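Local coordinates for protein cysteine hydrolase (Pseudomonas syringae pv. phaseolicola 1448A, PDB 3IRV) that probably acts as a hydrolase of the isochorismatase-type cysteine hydrolase family, on a substrate that has not been established, at residues A59-Q64 / A109-D114; R83-D86 / V91-I94; L95-P100 / I116-F121. All coordinates share one frame; numbering follows the deposited sequence. Where two conformers were deposited one is given.

Overall arrangement
Contacts 1 and 3 lie at the surface; contact 2 is mostly buried. Contact 1 ties the end of helix 50-62 to the loop before strand 115-119. Contact 3 ties another part of that loop to the strand itself. The two touch where Pro110 packs on Ile116. Contact 2 joins the short helices 83-87 and 91-94, and it meets contact 3 where Phe121 packs on Arg83 and Met84. Its centre is about 12 Å from that of contact 3, and about 32 Å from that of contact 1. The surface contacts rest on hydrogen-bonded arginine-aspartate bridges. Contact 2 combines apolar packing with an arginine-aspartate pair held by charge alone.

Contact 1: residues A59-Q64 / A109-D114; sequences AARAAQ and APQSDD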
loop_
_atom_site.group_PDB
_atom_site.type_symbol
_atom_site.label_atom_id
_atom_site.label_comp_id
_atom_site.label_asym_id
_atom_site.label_seq_id
_atom_site.Cartn_x
_atom_site.Cartn_y
_atom_site.Cartn_z
ATOM N N ALA A 59 19.707 20.455 3.270
ATOM C CA ALA A 59 18.838 21.539 2.760
ATOM C C ALA A 59 17.598 21.760 3.613
ATOM O O ALA A 59 17.218 22.902 3.884
ATOM C CB ALA A 59 18.450 21.308 1.325
ATOM N N ALA A 60 17.000 20.661 4.079
ATOM C CA ALA A 60 15.787 20.726 4.874
ATOM C C ALA A 60 16.060 21.470 6.186
ATOM O O ALA A 60 15.334 22.408 6.534
ATOM C CB ALA A 60 15.265 19.305 5.147
ATOM N N ARG A 61 17.122 21.076 6.891
ATOM C CA ARG A 61 17.422 21.710 8.172
ATOM C C ARG A 61 17.735 23.199 7.987
ATOM O O ARG A 61 17.314 24.020 8.799
ATOM C CB ARG A 61 18.535 20.974 8.917
ATOM C CG ARG A 61 18.194 19.519 9.242
ATOM C CD ARG A 61 19.130 18.963 10.311
ATOM N NE ARG A 61 18.997 17.509 10.431
ATOM C CZ ARG A 61 19.772 16.636 9.797
ATOM N NH1 ARG A 61 20.775 17.067 9.028
ATOM N NH2 ARG A 61 19.549 15.328 9.937
ATOM N N ALA A 62 18.409 23.537 6.885
ATOM C CA ALA A 62 18.734 24.942 6.577
ATOM C C ALA A 62 17.472 25.787 6.336
ATOM O O ALA A 62 17.442 27.000 6.627
ATOM C CB ALA A 62 19.670 25.016 5.375
ATOM N N ALA A 63 16.424 25.156 5.808
ATOM C CA ALA A 63 15.192 25.871 5.530
ATOM C C ALA A 63 14.125 25.693 6.614
ATOM O O ALA A 63 12.953 26.063 6.400
ATOM C CB ALA A 63 14.650 25.437 4.181
ATOM N N GLN A 64 14.521 25.086 7.736
ATOM C CA GLN A 64 13.619 24.828 8.866
ATOM C C GLN A 64 12.470 23.888 8.456
ATOM O O GLN A 64 11.334 24.007 8.942
ATOM C CB GLN A 64 13.090 26.149 9.468
ATOM C CG GLN A 64 13.973 26.782 10.543
ATOM C CD GLN A 64 15.402 27.012 10.096
ATOM O OE1 GLN A 64 15.653 27.673 9.084
ATOM N NE2 GLN A 64 16.353 26.464 10.848
ATOM N N ALA A 109 23.040 10.156 10.778
ATOM C CA ALA A 109 22.751 10.265 12.214
ATOM C C ALA A 109 21.789 11.406 12.518
ATOM O O ALA A 109 22.038 12.540 12.120
ATOM C CB ALA A 109 24.039 10.459 12.999
ATOM N N PRO A 110 20.661 11.092 13.181
ATOM C CA PRO A 110 19.724 12.152 13.548
ATOM C C PRO A 110 20.384 13.227 14.396
ATOM O O PRO A 110 21.260 12.931 15.231
ATOM C CB PRO A 110 18.646 11.403 14.357
ATOM C CG PRO A 110 18.677 9.990 13.761
ATOM C CD PRO A 110 20.155 9.755 13.563
ATOM N N GLN A 111 19.975 14.460 14.145
ATOM C CA GLN A 111 20.461 15.611 14.895
ATOM C C GLN A 111 19.469 15.936 16.004
ATOM O O GLN A 111 18.329 15.438 15.989
ATOM C CB GLN A 111 20.686 16.797 13.956
ATOM C CG GLN A 111 21.732 16.513 12.866
ATOM C CD GLN A 111 23.099 16.147 13.431
ATOM O OE1 GLN A 111 23.790 16.990 13.997
ATOM N NE2 GLN A 111 23.488 14.881 13.285
ATOM N N SER A 112 19.900 16.762 16.959
ATOM C CA SER A 112 19.125 17.002 18.178
ATOM C C SER A 112 17.686 17.499 17.986
ATOM O O SER A 112 16.830 17.115 18.775
ATOM C CB SER A 112 19.892 17.932 19.138
ATOM O OG SER A 112 20.021 19.223 18.566
ATOM N N ASP A 113 17.426 18.316 16.958
ATOM C CA ASP A 113 16.071 18.830 16.663
ATOM C C ASP A 113 15.233 17.931 15.763
ATOM O O ASP A 113 14.049 18.221 15.518
ATOM C CB ASP A 113 16.136 20.202 16.004
ATOM C CG ASP A 113 16.524 21.301 16.969
ATOM O OD1 ASP A 113 16.444 21.088 18.202
ATOM O OD2 ASP A 113 16.908 22.388 16.483
ATOM N N ASP A 114 15.840 16.866 15.245
ATOM C CA ASP A 114 15.090 15.936 14.384
ATOM C C ASP A 114 14.155 15.099 15.246
ATOM O O ASP A 114 14.354 15.000 16.462
ATOM C CB ASP A 114 16.037 15.001 13.654
ATOM C CG ASP A 114 16.975 15.721 12.672
ATOM O OD1 ASP A 114 16.683 16.866 12.278
ATOM O OD2 ASP A 114 17.984 15.102 12.277
HETATM O O HOH W 1 21.588 13.817 9.157
#
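Arg61 and Asp114 form a two-pronged salt bridge between the end of helix 50-62 and the loop before strand 115-119. The guanidinium comes side-on and gives one nitrogen to each oxygen. Arg61 NE donates to Asp114 OD1 at 3.0 Å. This bond is nearly straight, lies in the guanidinium plane and uses the syn lone pair of OD1. Arg61 NH2 donates to Asp114 OD2 at 2.8 Å. It is more bent and tilted from both planes, again on the syn side. The two flat groups are nearly coplanar, 24° apart. An arginine chain extended from CG to NE (chi2 -164°, chi3 -168°) spans the distance from helix to loop.

Helix 50-62 is the crossover of a beta-alpha-beta unit between parallel strands 23-28 and 66-72. It ends in a Schellman motif with Gln64 as the C-prime residue. Tyr69 of strand 66-72 touches both Arg61 and Asp114, so the bridge sits beside the sheet.

Other hydrogen bonds hold the aspartate. Gln111 N donates to Asp114 OD2 at 2.8 Å, from above the carboxylate plane. OD2 therefore has two firm donors. Residues 111-114 form a type I turn, closed by Asp114 N on Gln111 O. A water accepts from Arg61 NH2 and donates to Ala109 O, linking helix and loop a second time.

The apolar part is small. Gln111 CG sits over the centre of one guanidinium face, 3.6 Å from Arg61 CZ. Gln111 was modelled in two conformers, so this cover is less certain than the salt bridge.

Contact 2: residues R83-D86 / V91-I94; sequences RMRD and VDQI
Val91 has CG1 between its backbone N and carbonyl carbon (chi1 61°), which turns the two methyl groups to different parts of helix 83-87. CG1 rests on the backbone side of Arg85, with Val91 CG1 3.7 Å from Arg85 CA. The other branch meets Met84. That side chain starts anti to its own N, which brings CG against the valine. The bend at chi2 (68°) then folds the chain so that the terminal methyl meets it too. Val91 CG2 is 3.8 Å from Met84 CE. Arg85 also starts out anti to N and runs on to CD, which lies beside Asp92 OD2. The turn at chi3 (33°) sets NE close to the same oxygen.

Met84 and Val91 are buried. Met84 also packs on Phe121 and Tyr122, in the loop after strand 115-119. Helix 83-87 and the short, weakly bonded helix 91-94 follow each other closely in the chain and meet through these side chains. They lie at the edge of the domain, about 20 Å from the centre of the chain. The second subunit reaches helix 83-87 here: Glu164 of that subunit accepts from Arg83 N. On the same helix Arg83 grips Asp86 OD2 side-on with NE and NH1, a salt bridge within the helix.

The polar part is a salt bridge without a hydrogen bond. Arg85 NE and Asp92 OD2 are 2.9 Å apart, but the oxygen lies well out of the guanidinium plane. The planes are well turned from each other, and no N-H points at the oxygen. Thr81 OG1 is hydrogen-bonded to both Arg85 NE and Asp92 OD1. The attraction between Arg85 and Asp92 is thus one of charge, while Thr81 OG1 provides a hydrogen-bonded link between them. The nearby positive charge probably favours the ionised form of Asp92.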
loop_
_atom_site.group_PDB
_atom_site.type_symbol
_atom_site.label_atom_id
_atom_site.label_comp_id
_atom_site.label_asym_id
_atom_site.label_seq_id
_atom_site.Cartn_x
_atom_site.Cartn_y
_atom_site.Cartn_z
ATOM N N ARG A 83 0.895 -10.807 12.793
ATOM C CA ARG A 83 1.131 -11.014 11.354
ATOM C C ARG A 83 2.578 -10.759 10.925
ATOM O O ARG A 83 3.096 -11.494 10.091
ATOM C CB ARG A 83 0.160 -10.209 10.493
ATOM C CG ARG A 83 -1.335 -10.459 10.838
ATOM C CD ARG A 83 -1.836 -11.874 10.509
ATOM N NE ARG A 83 -1.419 -12.849 11.516
ATOM C CZ ARG A 83 -1.985 -12.974 12.719
ATOM N NH1 ARG A 83 -1.510 -13.884 13.562
ATOM N NH2 ARG A 83 -3.026 -12.187 13.103
ATOM N N MET A 84 3.222 -9.751 11.523
ATOM C CA MET A 84 4.623 -9.446 11.210
ATOM C C MET A 84 5.502 -10.690 11.484
ATOM O O MET A 84 6.384 -11.027 10.683
ATOM C CB MET A 84 5.131 -8.222 12.001
ATOM C CG MET A 84 6.547 -7.805 11.637
ATOM S SD MET A 84 6.811 -7.096 9.954
ATOM C CE MET A 84 8.575 -7.409 9.858
ATOM N N ARG A 85 5.217 -11.392 12.580
ATOM C CA ARG A 85 5.984 -12.601 12.918
ATOM C C ARG A 85 5.625 -13.802 12.027
ATOM O O ARG A 85 6.477 -14.646 11.736
ATOM C CB ARG A 85 5.861 -12.923 14.407
ATOM C CG ARG A 85 6.643 -14.172 14.835
ATOM C CD ARG A 85 7.105 -14.091 16.285
ATOM N NE ARG A 85 6.181 -13.357 17.157
ATOM C CZ ARG A 85 5.365 -13.927 18.037
ATOM N NH1 ARG A 85 5.347 -15.248 18.174
ATOM N NH2 ARG A 85 4.574 -13.180 18.784
ATOM N N ASP A 86 4.382 -13.866 11.548
ATOM C CA ASP A 86 4.014 -14.923 10.584
ATOM C C ASP A 86 4.771 -14.764 9.279
ATOM O O ASP A 86 5.209 -15.757 8.676
ATOM C CB ASP A 86 2.501 -14.899 10.296
ATOM C CG ASP A 86 1.673 -15.334 11.494
ATOM O OD1 ASP A 86 2.044 -16.353 12.127
ATOM O OD2 ASP A 86 0.642 -14.684 11.799
ATOM N N VAL A 91 11.526 -12.009 13.251
ATOM C CA VAL A 91 11.413 -10.568 13.491
ATOM C C VAL A 91 11.791 -10.171 14.921
ATOM O O VAL A 91 12.444 -9.154 15.117
ATOM C CB VAL A 91 10.014 -10.023 13.145
ATOM C CG1 VAL A 91 8.909 -10.681 13.994
ATOM C CG2 VAL A 91 9.986 -8.489 13.234
ATOM N N ASP A 92 11.414 -10.983 15.913
ATOM C CA ASP A 92 11.654 -10.579 17.314
ATOM C C ASP A 92 13.126 -10.596 17.680
ATOM O O ASP A 92 13.514 -10.023 18.709
ATOM C CB ASP A 92 10.845 -11.408 18.323
ATOM C CG ASP A 92 9.340 -11.276 18.112
ATOM O OD1 ASP A 92 8.869 -10.196 17.676
ATOM O OD2 ASP A 92 8.624 -12.259 18.351
ATOM N N GLN A 93 13.924 -11.280 16.865
ATOM C CA GLN A 93 15.357 -11.425 17.114
ATOM C C GLN A 93 16.214 -10.526 16.244
ATOM O O GLN A 93 17.440 -10.533 16.376
ATOM C CB GLN A 93 15.787 -12.877 16.868
ATOM C CG GLN A 93 15.421 -13.834 18.016
ATOM C CD GLN A 93 13.955 -14.208 18.031
ATOM O OE1 GLN A 93 13.397 -14.627 17.009
ATOM N NE2 GLN A 93 13.318 -14.055 19.191
ATOM N N ILE A 94 15.597 -9.833 15.290
ATOM C CA ILE A 94 16.352 -8.937 14.406
ATOM C C ILE A 94 15.935 -7.466 14.459
ATOM O O ILE A 94 16.753 -6.586 14.161
ATOM C CB ILE A 94 16.408 -9.425 12.937
ATOM C CG1 ILE A 94 15.006 -9.503 12.337
ATOM C CG2 ILE A 94 17.133 -10.796 12.872
ATOM C CD1 ILE A 94 15.009 -9.774 10.827
#

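Contact 3: residues L95-P100 / I116-F121; sequences LARHDP and IVDKLF
The guanidinium of Arg97 meets Asp118 at its edge; within these two segments the meeting does not go over a face. Arg97 NH1 and Arg97 NH2 come end-on, and both grip Asp118 OD2, each at 2.9 Å. The oxygen lies within 2° of the guanidinium plane. Asp118 CB also lies at this edge, close to the plane. The carboxylate is turned 35° away from the guanidinium. Both nitrogens reach OD2 from the same face of the carboxylate, well out of its plane, NH1 on the anti side and NH2 on the syn side. Neither bond is straight, as expected when two N-H groups share one oxygen.

Arg97 belongs to a type I turn, Ala96 to Asp99, in the loop after helix 91-94. The turn is closed by Asp99 N on Ala96 O at 2.9 Å. Asp118 belongs to strand 115-119, which runs parallel to strand 66-72 in the central sheet of the isochorismatase fold. Arg71 of that neighbouring strand forms a salt bridge to Asp118 OD1 and is the stronger partner. Two arginines thus gather round one carboxylate.

The next residue of the strand, Lys119, has its CB turned away from the loop. Lys119 NZ donates to Phe121 O at 3.0 Å, on a lone pair in the carbonyl plane, and forms a salt bridge with Asp29. The Asp29-Lys119 pair is consistent with the Asp and Lys of the Asp-Lys-Cys triad known in this family. Arg97 is exposed and was modelled in two conformers, so its grip on Asp118 may be only one of its states.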
loop_
_atom_site.group_PDB
_atom_site.type_symbol
_atom_site.label_atom_id
_atom_site.label_comp_id
_atom_site.label_asym_id
_atom_site.label_seq_id
_atom_site.Cartn_x
_atom_site.Cartn_y
_atom_site.Cartn_z
ATOM N N LEU A 95 14.688 -7.207 14.861
ATOM C CA LEU A 95 14.194 -5.830 14.962
ATOM C C LEU A 95 13.882 -5.459 16.422
ATOM O O LEU A 95 13.246 -4.444 16.682
ATOM C CB LEU A 95 12.953 -5.599 14.069
ATOM C CG LEU A 95 13.181 -5.690 12.543
ATOM C CD1 LEU A 95 11.882 -5.422 11.801
ATOM C CD2 LEU A 95 14.236 -4.722 12.029
ATOM N N ALA A 96 14.387 -6.260 17.362
ATOM C CA ALA A 96 14.182 -5.998 18.786
ATOM C C ALA A 96 14.842 -4.666 19.184
ATOM O O ALA A 96 15.913 -4.324 18.665
ATOM C CB ALA A 96 14.781 -7.134 19.598
ATOM N N ARG A 97 14.240 -3.926 20.120
ATOM C CA ARG A 97 14.835 -2.647 20.503
ATOM C C ARG A 97 16.288 -2.791 20.966
ATOM O O ARG A 97 17.111 -1.898 20.674
ATOM C CB ARG A 97 14.014 -1.923 21.564
ATOM C CG ARG A 97 14.457 -0.472 21.791
ATOM C CD ARG A 97 13.399 0.314 22.578
ATOM N NE ARG A 97 12.149 0.522 21.832
ATOM C CZ ARG A 97 11.964 1.489 20.937
ATOM N NH1 ARG A 97 10.798 1.617 20.318
ATOM N NH2 ARG A 97 12.948 2.320 20.646
ATOM N N HIS A 98 16.634 -3.909 21.609
ATOM C CA HIS A 98 18.005 -4.114 22.115
ATOM C C HIS A 98 18.998 -4.468 21.006
ATOM O O HIS A 98 20.216 -4.495 21.239
ATOM C CB HIS A 98 18.015 -5.208 23.190
ATOM C CG HIS A 98 19.093 -5.035 24.225
ATOM N ND1 HIS A 98 20.397 -4.698 23.909
ATOM C CD2 HIS A 98 19.045 -5.137 25.574
ATOM C CE1 HIS A 98 21.109 -4.622 25.027
ATOM N NE2 HIS A 98 20.306 -4.854 26.052
ATOM N N ASP A 99 18.505 -4.758 19.802
ATOM C CA ASP A 99 19.412 -5.183 18.715
ATOM C C ASP A 99 20.183 -3.987 18.165
ATOM O O ASP A 99 19.564 -3.009 17.752
ATOM C CB ASP A 99 18.605 -5.808 17.592
ATOM C CG ASP A 99 18.032 -7.176 17.973
ATOM O OD1 ASP A 99 18.532 -7.826 18.931
ATOM O OD2 ASP A 99 17.062 -7.608 17.318
ATOM N N PRO A 100 21.537 -4.044 18.147
ATOM C CA PRO A 100 22.303 -2.892 17.639
ATOM C C PRO A 100 21.905 -2.427 16.234
ATOM O O PRO A 100 22.028 -1.242 15.918
ATOM C CB PRO A 100 23.748 -3.420 17.583
ATOM C CG PRO A 100 23.800 -4.490 18.597
ATOM C CD PRO A 100 22.427 -5.134 18.607
ATOM N N ILE A 116 12.283 11.329 15.869
ATOM C CA ILE A 116 12.382 9.902 15.594
ATOM C C ILE A 116 11.030 9.269 15.955
ATOM O O ILE A 116 10.559 9.415 17.088
ATOM C CB ILE A 116 13.555 9.245 16.359
ATOM C CG1 ILE A 116 14.884 9.927 15.931
ATOM C CG2 ILE A 116 13.565 7.739 16.080
ATOM C CD1 ILE A 116 16.135 9.434 16.702
ATOM N N VAL A 117 10.408 8.588 14.984
ATOM C CA VAL A 117 9.132 7.914 15.203
ATOM C C VAL A 117 9.333 6.425 14.974
ATOM O O VAL A 117 9.816 6.023 13.908
ATOM C CB VAL A 117 8.024 8.470 14.220
ATOM C CG1 VAL A 117 6.785 7.580 14.200
ATOM C CG2 VAL A 117 7.662 9.938 14.594
ATOM N N ASP A 118 8.991 5.619 15.982
ATOM C CA ASP A 118 9.165 4.164 15.890
ATOM C C ASP A 118 7.859 3.495 15.476
ATOM O O ASP A 118 6.778 3.984 15.789
ATOM C CB ASP A 118 9.662 3.590 17.221
ATOM C CG ASP A 118 11.079 4.055 17.582
ATOM O OD1 ASP A 118 11.816 4.538 16.703
ATOM O OD2 ASP A 118 11.446 3.943 18.766
ATOM N N LYS A 119 7.962 2.366 14.776
ATOM C CA LYS A 119 6.774 1.682 14.266
ATOM C C LYS A 119 6.957 0.182 14.331
ATOM O O LYS A 119 8.081 -0.294 14.243
ATOM C CB LYS A 119 6.493 2.110 12.825
ATOM C CG LYS A 119 7.626 1.760 11.821
ATOM C CD LYS A 119 7.358 2.430 10.456
ATOM C CE LYS A 119 8.475 2.182 9.446
ATOM N NZ LYS A 119 8.447 0.782 8.897
ATOM N N LEU A 120 5.843 -0.535 14.481
ATOM C CA LEU A 120 5.872 -1.983 14.651
ATOM C C LEU A 120 5.782 -2.771 13.345
ATOM O O LEU A 120 6.013 -3.993 13.340
ATOM C CB LEU A 120 4.720 -2.445 15.564
ATOM C CG LEU A 120 4.675 -1.897 16.987
ATOM C CD1 LEU A 120 3.354 -2.375 17.672
ATOM C CD2 LEU A 120 5.902 -2.324 17.775
ATOM N N PHE A 121 5.365 -2.112 12.265
ATOM C CA PHE A 121 5.085 -2.827 11.024
ATOM C C PHE A 121 5.652 -1.977 9.888
ATOM O O PHE A 121 6.717 -1.367 10.051
ATOM C CB PHE A 121 3.566 -3.037 10.915
ATOM C CG PHE A 121 3.150 -4.400 10.417
ATOM C CD1 PHE A 121 2.035 -5.037 10.975
ATOM C CD2 PHE A 121 3.856 -5.056 9.427
ATOM C CE1 PHE A 121 1.614 -6.306 10.517
ATOM C CE2 PHE A 121 3.432 -6.319 8.958
ATOM C CZ PHE A 121 2.321 -6.933 9.514
#